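Local coordinates for protein mandelate racemase/muconate lactonizing enzyme/Enolase superfamily (PDB 2HZG) that belongs to the enolase superfamily, joining an N-terminal capping domain to a TIM-type barrel domain that carries bound sodium in the model, at residues H101-E107 with G279-G285; L140-D144 with W168-G172; Q275-G279 with A314-P318. All blocks are in the same frame, centred on the assembly; numbering follows the deposited sequence.

Interaction 1 (H101-E107 with G279-G285); sequences HMLSGIE and GRIGGLG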
ATOM      1  N   HIS A 101       4.723  -3.200  -6.141  1.00 13.79           N
ATOM      2  CA  HIS A 101       6.058  -2.645  -6.384  1.00 14.34           C
ATOM      3  C   HIS A 101       6.961  -3.687  -7.032  1.00 14.94           C
ATOM      4  O   HIS A 101       7.702  -3.375  -7.971  1.00 16.08           O
ATOM      5  CB  HIS A 101       6.648  -2.133  -5.067  1.00 13.73           C
ATOM      6  CG  HIS A 101       6.218  -0.739  -4.730  1.00 12.19           C
ATOM      7  ND1 HIS A 101       6.838   0.021  -3.758  1.00 13.49           N
ATOM      8  CD2 HIS A 101       5.248   0.042  -5.255  1.00 10.20           C
ATOM      9  CE1 HIS A 101       6.260   1.208  -3.698  1.00 13.39           C
ATOM     10  NE2 HIS A 101       5.298   1.249  -4.603  1.00 12.93           N
ATOM     11  N   MET A 102       6.872  -4.925  -6.546  1.00 14.75           N
ATOM     12  CA  MET A 102       7.560  -6.063  -7.157  1.00 14.67           C
ATOM     13  C   MET A 102       7.009  -6.321  -8.567  1.00 14.53           C
ATOM     14  O   MET A 102       7.775  -6.472  -9.523  1.00 15.35           O
ATOM     15  CB  MET A 102       7.432  -7.320  -6.270  1.00 14.07           C
ATOM     16  CG  MET A 102       8.292  -8.526  -6.762  1.00 15.30           C
ATOM     17  SD  MET A 102      10.076  -8.183  -6.827  1.00 16.17           S
ATOM     18  CE  MET A 102      10.373  -8.024  -8.574  1.00 13.73           C
ATOM     19  N   LEU A 103       5.686  -6.330  -8.700  1.00 14.52           N
ATOM     20  CA  LEU A 103       5.051  -6.496 -10.009  1.00 14.38           C
ATOM     21  C   LEU A 103       5.477  -5.457 -11.064  1.00 13.96           C
ATOM     22  O   LEU A 103       5.635  -5.790 -12.233  1.00 13.24           O
ATOM     23  CB  LEU A 103       3.534  -6.467  -9.878  1.00 13.99           C
ATOM     24  CG  LEU A 103       2.699  -6.539 -11.170  1.00 15.34           C
ATOM     25  CD1 LEU A 103       2.960  -7.859 -11.969  1.00 16.64           C
ATOM     26  CD2 LEU A 103       1.237  -6.415 -10.816  1.00 15.09           C
ATOM     27  N   SER A 104       5.616  -4.194 -10.659  1.00 13.51           N
ATOM     28  CA  SER A 104       5.961  -3.123 -11.592  1.00 13.61           C
ATOM     29  C   SER A 104       7.137  -3.477 -12.519  1.00 14.14           C
ATOM     30  O   SER A 104       7.027  -3.355 -13.749  1.00 13.76           O
ATOM     31  CB  SER A 104       6.266  -1.820 -10.833  1.00 13.48           C
ATOM     32  OG  SER A 104       5.095  -1.306 -10.197  1.00 13.00           O
ATOM     33  N   GLY A 105       8.259  -3.872 -11.917  1.00 14.07           N
ATOM     34  CA  GLY A 105       9.482  -4.200 -12.657  1.00 14.30           C
ATOM     35  C   GLY A 105       9.300  -5.431 -13.544  1.00 15.02           C
ATOM     36  O   GLY A 105       9.807  -5.472 -14.658  1.00 13.73           O
ATOM     37  N   ILE A 106       8.556  -6.421 -13.038  1.00 15.10           N
ATOM     38  CA  ILE A 106       8.255  -7.649 -13.792  1.00 15.13           C
ATOM     39  C   ILE A 106       7.416  -7.331 -15.012  1.00 15.30           C
ATOM     40  O   ILE A 106       7.742  -7.751 -16.107  1.00 15.88           O
ATOM     41  CB  ILE A 106       7.517  -8.690 -12.914  1.00 14.69           C
ATOM     42  CG1 ILE A 106       8.460  -9.211 -11.827  1.00 15.02           C
ATOM     43  CG2 ILE A 106       6.915  -9.869 -13.776  1.00 14.90           C
ATOM     44  CD1 ILE A 106       7.762  -9.848 -10.661  1.00 13.99           C
ATOM     45  N   GLU A 107       6.348  -6.568 -14.810  1.00 14.44           N
ATOM     46  CA  GLU A 107       5.397  -6.242 -15.858  1.00 14.68           C
ATOM     47  C   GLU A 107       6.071  -5.437 -16.992  1.00 14.58           C
ATOM     48  O   GLU A 107       5.893  -5.745 -18.172  1.00 14.20           O
ATOM     49  CB  GLU A 107       4.191  -5.508 -15.234  1.00 14.47           C
ATOM     50  CG  GLU A 107       2.933  -5.375 -16.123  1.00 13.49           C
ATOM     51  CD  GLU A 107       2.980  -4.141 -17.031  1.00 14.61           C
ATOM     52  OE1 GLU A 107       4.054  -3.461 -17.158  1.00 14.52           O
ATOM     53  OE2 GLU A 107       1.928  -3.822 -17.608  1.00 14.90           O
ATOM     54  N   GLY A 279       7.370   2.264 -12.375  1.00 14.14           N
ATOM     55  CA  GLY A 279       8.079   1.430 -11.397  1.00 13.92           C
ATOM     56  C   GLY A 279       7.371   1.235 -10.058  1.00 13.69           C
ATOM     57  O   GLY A 279       7.879   0.514  -9.192  1.00 13.99           O
ATOM     58  N   ARG A 280       6.200   1.854  -9.880  1.00 14.20           N
ATOM     59  CA  ARG A 280       5.431   1.756  -8.622  1.00 15.25           C
ATOM     60  C   ARG A 280       3.998   1.289  -8.819  1.00 15.50           C
ATOM     61  O   ARG A 280       3.452   0.541  -7.989  1.00 15.92           O
ATOM     62  CB  ARG A 280       5.368   3.125  -7.918  1.00 15.31           C
ATOM     63  CG  ARG A 280       6.686   3.628  -7.421  1.00 17.01           C
ATOM     64  CD  ARG A 280       6.471   4.942  -6.724  1.00 19.61           C
ATOM     65  NE  ARG A 280       7.715   5.447  -6.160  1.00 23.37           N
ATOM     66  CZ  ARG A 280       7.948   6.723  -5.859  1.00 23.77           C
ATOM     67  NH1 ARG A 280       7.023   7.650  -6.066  1.00 23.22           N
ATOM     68  NH2 ARG A 280       9.121   7.070  -5.355  1.00 24.91           N
ATOM     69  N   ILE A 281       3.396   1.728  -9.916  1.00 15.51           N
ATOM     70  CA  ILE A 281       1.973   1.503 -10.158  1.00 16.26           C
ATOM     71  C   ILE A 281       1.611   0.102 -10.698  1.00 16.80           C
ATOM     72  O   ILE A 281       0.418  -0.203 -10.848  1.00 17.36           O
ATOM     73  CB  ILE A 281       1.372   2.611 -11.071  1.00 16.00           C
ATOM     74  CG1 ILE A 281      -0.130   2.774 -10.802  1.00 17.22           C
ATOM     75  CG2 ILE A 281       1.694   2.350 -12.581  1.00 16.16           C
ATOM     76  CD1 ILE A 281      -0.742   3.992 -11.448  1.00 16.45           C
ATOM     77  N   GLY A 282       2.611  -0.739 -10.972  1.00 16.29           N
ATOM     78  CA  GLY A 282       2.348  -2.052 -11.561  1.00 16.85           C
ATOM     79  C   GLY A 282       2.766  -2.155 -13.024  1.00 17.38           C
ATOM     80  O   GLY A 282       2.386  -3.100 -13.715  1.00 17.85           O
ATOM     81  N   GLY A 283       3.547  -1.177 -13.501  1.00 16.83           N
ATOM     82  CA  GLY A 283       4.091  -1.213 -14.846  1.00 15.85           C
ATOM     83  C   GLY A 283       3.308  -0.398 -15.852  1.00 15.46           C
ATOM     84  O   GLY A 283       2.606   0.549 -15.493  1.00 14.23           O
ATOM     85  N   LEU A 284       3.442  -0.772 -17.123  1.00 14.89           N
ATOM     86  CA  LEU A 284       2.923   0.037 -18.233  1.00 15.15           C
ATOM     87  C   LEU A 284       1.409  -0.036 -18.334  1.00 14.70           C
ATOM     88  O   LEU A 284       0.764   0.956 -18.665  1.00 14.70           O
ATOM     89  CB  LEU A 284       3.551  -0.405 -19.565  1.00 14.79           C
ATOM     90  CG  LEU A 284       4.947   0.153 -19.958  1.00 17.21           C
ATOM     91  CD1 LEU A 284       5.955   0.191 -18.828  1.00 18.31           C
ATOM     92  CD2 LEU A 284       5.533  -0.545 -21.199  1.00 15.67           C
ATOM     93  N   GLY A 285       0.860  -1.220 -18.084  1.00 14.52           N
ATOM     94  CA  GLY A 285      -0.583  -1.431 -18.169  1.00 15.03           C
ATOM     95  C   GLY A 285      -1.394  -0.451 -17.339  1.00 14.22           C
ATOM     96  O   GLY A 285      -2.224   0.274 -17.891  1.00 14.81           O
TER
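The CA atoms of Ser104 and Gly282 come within 3.8 Å of each other as helix 99-118 lies against a glycine-rich turn. The Ser104 hydroxyl OG takes the N-H of Gly282 at 2.7 Å, though the bond is clearly bent, with an N-H...O angle of 136°. With chi1 at -67°, OG turns back beside its own backbone N, where it also bonds Pro100 O one helical turn earlier; Ser104 CB meanwhile packs against Gly279 O at 3.3 Å.

One turn further along, Glu107 reaches over Gly282 O and spreads its carboxylate across the start of helix 284-297. Its OE1 accepts from Leu284 N at 2.8 Å, met from above the carboxylate plane, and OE2 accepts from Gly285 N at 2.9 Å, on the syn side but tilted out of that plane. Two first-turn N-H groups are thus satisfied by a side chain from outside their helix, and the carboxylate may gain from the positive end of the helix dipole. OE2 is also bonded by Trp111. Gly282 and Gly283 both have positive phi, and the carboxylate presses close on Gly283.

His101 CD2 approaches Arg280 O with its ring edge. Around this seam, Met102 and Ile106 pack on strand 27-35 and helix 48-56 on the capping-domain side, while Ile281 settles against helix 284-297 of the barrel.

Interaction 2 (L140-D144 with W168-G172); sequences LLFGD and WGPIG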
ATOM      1  N   LEU A 140      15.327  18.140 -10.172  1.00 14.32           N
ATOM      2  CA  LEU A 140      16.447  18.363  -9.272  1.00 14.88           C
ATOM      3  C   LEU A 140      16.000  18.424  -7.822  1.00 14.34           C
ATOM      4  O   LEU A 140      14.834  18.612  -7.542  1.00 14.86           O
ATOM      5  CB  LEU A 140      17.152  19.697  -9.639  1.00 14.56           C
ATOM      6  CG  LEU A 140      17.837  19.739 -11.005  1.00 16.13           C
ATOM      7  CD1 LEU A 140      18.254  21.170 -11.347  1.00 16.97           C
ATOM      8  CD2 LEU A 140      19.040  18.801 -11.003  1.00 16.32           C
ATOM      9  N   LEU A 141      16.937  18.302  -6.893  1.00 14.83           N
ATOM     10  CA  LEU A 141      16.596  18.544  -5.499  1.00 14.84           C
ATOM     11  C   LEU A 141      16.951  19.986  -5.121  1.00 15.29           C
ATOM     12  O   LEU A 141      17.951  20.539  -5.590  1.00 14.22           O
ATOM     13  CB  LEU A 141      17.306  17.553  -4.594  1.00 15.09           C
ATOM     14  CG  LEU A 141      16.963  16.073  -4.846  1.00 17.26           C
ATOM     15  CD1 LEU A 141      17.831  15.192  -4.001  1.00 19.73           C
ATOM     16  CD2 LEU A 141      15.468  15.747  -4.626  1.00 17.15           C
ATOM     17  N   PHE A 142      16.127  20.598  -4.286  1.00 15.38           N
ATOM     18  CA  PHE A 142      16.525  21.835  -3.617  1.00 16.02           C
ATOM     19  C   PHE A 142      17.873  21.663  -2.914  1.00 16.48           C
ATOM     20  O   PHE A 142      18.092  20.660  -2.230  1.00 16.65           O
ATOM     21  CB  PHE A 142      15.481  22.255  -2.566  1.00 15.65           C
ATOM     22  CG  PHE A 142      14.288  22.950  -3.141  1.00 15.54           C
ATOM     23  CD1 PHE A 142      14.391  24.269  -3.596  1.00 12.86           C
ATOM     24  CD2 PHE A 142      13.049  22.299  -3.209  1.00 13.41           C
ATOM     25  CE1 PHE A 142      13.304  24.928  -4.130  1.00 12.42           C
ATOM     26  CE2 PHE A 142      11.938  22.959  -3.723  1.00 11.37           C
ATOM     27  CZ  PHE A 142      12.066  24.281  -4.198  1.00 12.69           C
ATOM     28  N   GLY A 143      18.767  22.648  -3.084  1.00 17.12           N
ATOM     29  CA  GLY A 143      20.000  22.710  -2.314  1.00 17.41           C
ATOM     30  C   GLY A 143      19.694  22.987  -0.856  1.00 18.65           C
ATOM     31  O   GLY A 143      18.594  23.424  -0.518  1.00 19.00           O
ATOM     32  N   ASP A 144      20.660  22.727   0.013  1.00 19.22           N
ATOM     33  CA  ASP A 144      20.506  22.988   1.438  1.00 20.62           C
ATOM     34  C   ASP A 144      20.457  24.487   1.748  1.00 20.54           C
ATOM     35  O   ASP A 144      19.986  24.883   2.816  1.00 20.81           O
ATOM     36  CB  ASP A 144      21.620  22.294   2.240  1.00 21.36           C
ATOM     37  CG  ASP A 144      21.505  20.755   2.198  1.00 25.66           C
ATOM     38  OD1 ASP A 144      20.485  20.233   1.678  1.00 27.78           O
ATOM     39  OD2 ASP A 144      22.435  20.068   2.693  1.00 29.64           O
ATOM     40  N   TRP A 168      11.931  18.513  -2.550  1.00 15.16           N
ATOM     41  CA  TRP A 168      12.505  17.958  -1.326  1.00 15.20           C
ATOM     42  C   TRP A 168      13.632  18.846  -0.759  1.00 15.74           C
ATOM     43  O   TRP A 168      13.490  20.080  -0.700  1.00 15.28           O
ATOM     44  CB  TRP A 168      13.000  16.518  -1.570  1.00 15.48           C
ATOM     45  CG  TRP A 168      11.961  15.559  -2.153  1.00 15.87           C
ATOM     46  CD1 TRP A 168      11.648  15.384  -3.485  1.00 16.40           C
ATOM     47  CD2 TRP A 168      11.140  14.636  -1.430  1.00 15.32           C
ATOM     48  NE1 TRP A 168      10.677  14.423  -3.622  1.00 17.87           N
ATOM     49  CE2 TRP A 168      10.355  13.935  -2.382  1.00 17.93           C
ATOM     50  CE3 TRP A 168      10.996  14.319  -0.074  1.00 15.63           C
ATOM     51  CZ2 TRP A 168       9.431  12.945  -2.012  1.00 17.29           C
ATOM     52  CZ3 TRP A 168      10.080  13.318   0.292  1.00 15.61           C
ATOM     53  CH2 TRP A 168       9.315  12.652  -0.673  1.00 15.34           C
ATOM     54  N   GLY A 169      14.739  18.231  -0.351  1.00 16.12           N
ATOM     55  CA  GLY A 169      15.764  18.966   0.409  1.00 16.70           C
ATOM     56  C   GLY A 169      15.073  19.588   1.618  1.00 17.27           C
ATOM     57  O   GLY A 169      14.281  18.926   2.292  1.00 16.90           O
ATOM     58  N   PRO A 170      15.370  20.874   1.917  1.00 17.79           N
ATOM     59  CA  PRO A 170      14.722  21.502   3.091  1.00 17.33           C
ATOM     60  C   PRO A 170      13.332  22.095   2.871  1.00 17.93           C
ATOM     61  O   PRO A 170      12.780  22.704   3.801  1.00 18.62           O
ATOM     62  CB  PRO A 170      15.701  22.615   3.471  1.00 18.23           C
ATOM     63  CG  PRO A 170      16.377  22.993   2.173  1.00 18.48           C
ATOM     64  CD  PRO A 170      16.353  21.766   1.266  1.00 17.19           C
ATOM     65  N   ILE A 171      12.762  21.953   1.673  1.00 16.80           N
ATOM     66  CA  ILE A 171      11.540  22.671   1.364  1.00 17.03           C
ATOM     67  C   ILE A 171      10.415  22.217   2.323  1.00 17.66           C
ATOM     68  O   ILE A 171      10.315  21.033   2.663  1.00 16.90           O
ATOM     69  CB  ILE A 171      11.141  22.558  -0.150  1.00 16.57           C
ATOM     70  CG1 ILE A 171      10.359  23.797  -0.621  1.00 16.22           C
ATOM     71  CG2 ILE A 171      10.470  21.200  -0.473  1.00 15.94           C
ATOM     72  CD1 ILE A 171      11.230  25.108  -0.659  1.00 14.83           C
ATOM     73  N   GLY A 172       9.643  23.192   2.805  1.00 18.50           N
ATOM     74  CA  GLY A 172       8.509  22.963   3.684  1.00 19.56           C
ATOM     75  C   GLY A 172       8.839  22.480   5.078  1.00 20.43           C
ATOM     76  O   GLY A 172       7.934  22.285   5.872  1.00 20.47           O
TER
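The Phe142 ring is the main bump, and the bend of 168-172 supplies the hollow that receives it. Ile171 forms one wall: its CD1 stands over one face of the ring, 3.9 Å from the centroid and 18° off the normal, a CH-pi contact displaced toward the rim. CG1 lies closer to the ring atoms, 3.6 Å from Phe142 CE2, because chi1 of -151° sets CG1 anti to the backbone N and sends the longer branch across the ring. Trp168 O comes to the same ring obliquely, 3.4 Å from CD2. This carbonyl also takes the N-H of Ile171, closing a type II' turn whose second residue, Gly169, has positive phi.

Strands 135-141 and 163-167 are neighbours in the parallel sheet of the TIM-type barrel, so the contact joins the loops leaving the C-terminal ends of its first two strands, the end at which barrels of this fold carry their sites. Main-chain bonds from Leu140 and Phe142 to Gly167 tie the strand ends together just below.

Pro170, the next residue of the turn, is a smaller bump. Its CD fits into the bend made by Phe142 and Gly143, 4.0 Å from Phe142 CB and 3.3 Å from Gly143 O, and its CG faces the same carbonyl. At the other end of the turn, Leu141 CD2 fits against the root of the Trp168 side chain, 4.0 Å from both CB and CD1, meeting the indole at a slant. The rest of the indole leads away from 140-144; the Trp168 side chain lies about 4 Å from a bound sodium ion and packs on Val63 of the second subunit, while helix 176-190 covers Phe142, Pro170 and Ile171 through Gln182.

Interaction 3 (Q275-G279 with A314-P318); sequences QIDCG and ASLQP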
ATOM      1  N   GLN A 275       0.781  12.356 -12.301  1.00 14.90           N
ATOM      2  CA  GLN A 275       2.172  12.003 -12.510  1.00 14.79           C
ATOM      3  C   GLN A 275       2.359  10.578 -12.060  1.00 14.58           C
ATOM      4  O   GLN A 275       2.121  10.233 -10.901  1.00 14.25           O
ATOM      5  CB  GLN A 275       3.107  12.936 -11.734  1.00 15.37           C
ATOM      6  CG  GLN A 275       2.821  14.421 -11.968  1.00 14.99           C
ATOM      7  CD  GLN A 275       3.544  15.319 -10.988  1.00 19.34           C
ATOM      8  OE1 GLN A 275       3.383  15.189  -9.769  1.00 19.64           O
ATOM      9  NE2 GLN A 275       4.333  16.251 -11.511  1.00 18.72           N
ATOM     10  N   ILE A 276       2.799   9.740 -12.985  1.00 13.61           N
ATOM     11  CA  ILE A 276       2.775   8.301 -12.740  1.00 13.24           C
ATOM     12  C   ILE A 276       4.147   7.677 -12.916  1.00 13.40           C
ATOM     13  O   ILE A 276       4.837   7.917 -13.898  1.00 12.37           O
ATOM     14  CB  ILE A 276       1.754   7.582 -13.666  1.00 13.02           C
ATOM     15  CG1 ILE A 276       0.334   8.145 -13.454  1.00 12.60           C
ATOM     16  CG2 ILE A 276       1.865   6.045 -13.518  1.00 11.95           C
ATOM     17  CD1 ILE A 276      -0.269   7.886 -12.072  1.00 12.19           C
ATOM     18  N   ASP A 277       4.520   6.874 -11.926  1.00 13.99           N
ATOM     19  CA  ASP A 277       5.735   6.106 -11.964  1.00 14.89           C
ATOM     20  C   ASP A 277       5.396   4.667 -12.351  1.00 15.33           C
ATOM     21  O   ASP A 277       4.772   3.952 -11.576  1.00 15.85           O
ATOM     22  CB  ASP A 277       6.421   6.143 -10.591  1.00 14.98           C
ATOM     23  CG  ASP A 277       7.866   5.727 -10.670  1.00 16.48           C
ATOM     24  OD1 ASP A 277       8.144   4.655 -11.222  1.00 17.74           O
ATOM     25  OD2 ASP A 277       8.747   6.456 -10.187  1.00 20.17           O
ATOM     26  N   CYS A 278       5.801   4.242 -13.549  1.00 15.38           N
ATOM     27  CA  CYS A 278       5.610   2.828 -13.970  1.00 15.42           C
ATOM     28  C   CYS A 278       6.299   1.832 -13.041  1.00 15.13           C
ATOM     29  O   CYS A 278       5.860   0.701 -12.937  1.00 14.98           O
ATOM     30  CB  CYS A 278       6.076   2.609 -15.407  1.00 14.72           C
ATOM     31  SG  CYS A 278       4.922   3.373 -16.511  1.00 17.41           S
ATOM     32  N   GLY A 279       7.370   2.264 -12.375  1.00 14.14           N
ATOM     33  CA  GLY A 279       8.079   1.430 -11.397  1.00 13.92           C
ATOM     34  C   GLY A 279       7.371   1.235 -10.058  1.00 13.69           C
ATOM     35  O   GLY A 279       7.879   0.514  -9.192  1.00 13.99           O
ATOM     36  N   ALA A 314      10.411   3.527 -19.597  1.00 13.58           N
ATOM     37  CA  ALA A 314       9.179   2.845 -19.201  1.00 14.47           C
ATOM     38  C   ALA A 314       8.087   3.842 -18.877  1.00 14.32           C
ATOM     39  O   ALA A 314       6.952   3.675 -19.296  1.00 14.44           O
ATOM     40  CB  ALA A 314       9.425   1.906 -18.023  1.00 14.21           C
ATOM     41  N   SER A 315       8.447   4.913 -18.165  1.00 15.32           N
ATOM     42  CA  SER A 315       7.442   5.880 -17.732  1.00 15.58           C
ATOM     43  C   SER A 315       7.016   6.850 -18.843  1.00 15.23           C
ATOM     44  O   SER A 315       6.020   7.535 -18.696  1.00 15.52           O
ATOM     45  CB  SER A 315       7.858   6.590 -16.443  1.00 15.31           C
ATOM     46  OG  SER A 315       7.733   5.709 -15.288  1.00 17.62           O
ATOM     47  N   LEU A 316       7.761   6.882 -19.948  1.00 15.17           N
ATOM     48  CA  LEU A 316       7.340   7.625 -21.147  1.00 14.56           C
ATOM     49  C   LEU A 316       6.359   6.810 -21.990  1.00 14.71           C
ATOM     50  O   LEU A 316       5.482   7.381 -22.639  1.00 14.82           O
ATOM     51  CB  LEU A 316       8.543   8.024 -22.000  1.00 15.10           C
ATOM     52  CG  LEU A 316       9.524   9.044 -21.406  1.00 15.51           C
ATOM     53  CD1 LEU A 316      10.683   9.339 -22.357  1.00 15.12           C
ATOM     54  CD2 LEU A 316       8.773  10.308 -21.098  1.00 17.79           C
ATOM     55  N   GLN A 317       6.503   5.479 -21.979  1.00 14.39           N
ATOM     56  CA  GLN A 317       5.645   4.611 -22.808  1.00 14.68           C
ATOM     57  C   GLN A 317       4.143   4.942 -22.695  1.00 14.25           C
ATOM     58  O   GLN A 317       3.481   5.088 -23.713  1.00 14.88           O
ATOM     59  CB  GLN A 317       5.873   3.114 -22.527  1.00 14.22           C
ATOM     60  CG  GLN A 317       7.327   2.605 -22.610  1.00 13.93           C
ATOM     61  CD  GLN A 317       7.929   2.694 -24.009  1.00 15.68           C
ATOM     62  OE1 GLN A 317       7.211   2.652 -25.026  1.00 13.77           O
ATOM     63  NE2 GLN A 317       9.246   2.832 -24.067  1.00 14.05           N
ATOM     64  N   PRO A 318       3.599   5.086 -21.464  1.00 15.10           N
ATOM     65  CA  PRO A 318       2.138   5.245 -21.351  1.00 14.75           C
ATOM     66  C   PRO A 318       1.536   6.524 -21.934  1.00 15.68           C
ATOM     67  O   PRO A 318       0.306   6.618 -22.052  1.00 16.47           O
ATOM     68  CB  PRO A 318       1.908   5.222 -19.837  1.00 14.87           C
ATOM     69  CG  PRO A 318       3.150   4.547 -19.280  1.00 15.89           C
ATOM     70  CD  PRO A 318       4.225   5.080 -20.128  1.00 14.31           C
TER
HETATM   71  O   HOH W   1       4.283   7.223 -16.697  1.00 13.70           O
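Ser315 OG accepts the main-chain N-H of Cys278 at 3.0 Å, and at 158° this is a fairly straight bond. The hydroxyl gets there because chi1 of -74° sets OG beside the serine's own backbone N, on the side facing 275-279; Cys278 CB then rests against the same oxygen at 3.5 Å.

A single water makes the second polar link. It donates one hydrogen to Ile276 O at 2.9 Å and the other to Ser315 O at 2.7 Å, so two buried carbonyls from different parts of the barrel are satisfied together and Ser315 is tied to the end of strand 273-276 and the turn after it through both its side chain and its main chain.

The apolar part belongs to Cys278, whose CB is directed at 314-318. Its SG lies 3.5 Å from Pro318 CG, against the proline ring, and CB faces Ala314 CB at 4.3 Å. Ala287 of helix 284-297 packs on both Cys278 and Pro318, covering this small cluster. The sulfur also comes to 3.5 Å from the carbonyl oxygen of Ala314, measured from Cys278 SG to Ala314 O.

Within 275-279, Asp277 occupies the N-cap of the short helix that follows, and its OD1 takes Gly279 N in a weak capping bond of 2.8 Å. Its OD2 is hydrogen-bonded to His304 ND1. Asp277 follows the sixth strand of the barrel and His304 the seventh, consistent with the Asp-His pair that mandelate racemase-like members of the enolase superfamily carry at the C-terminal ends of these strands.

Overall arrangement
Interactions 1 and 3 adjoin, with centres about 9 Å apart. They share Gly279 and helix 278-281, and Ser104 CB packs on Cys278 O at 3.3 Å, so the capping-domain helix leans on the turn just after strand 273-276, whose Cys278 N interaction 3 holds. Interaction 2 lies farther off, at the ends of the first two barrel strands, its centre about 28 Å from that of interaction 1 and 24 Å from that of interaction 3. Each contact comes near bound sodium: the side chains of Trp168, Arg280 and Asp277 lie about 4, 7 and 8 Å from a sodium ion. Asp199, Glu227 and Glu254 form the metal site, and Arg280 salt-bridges Glu254.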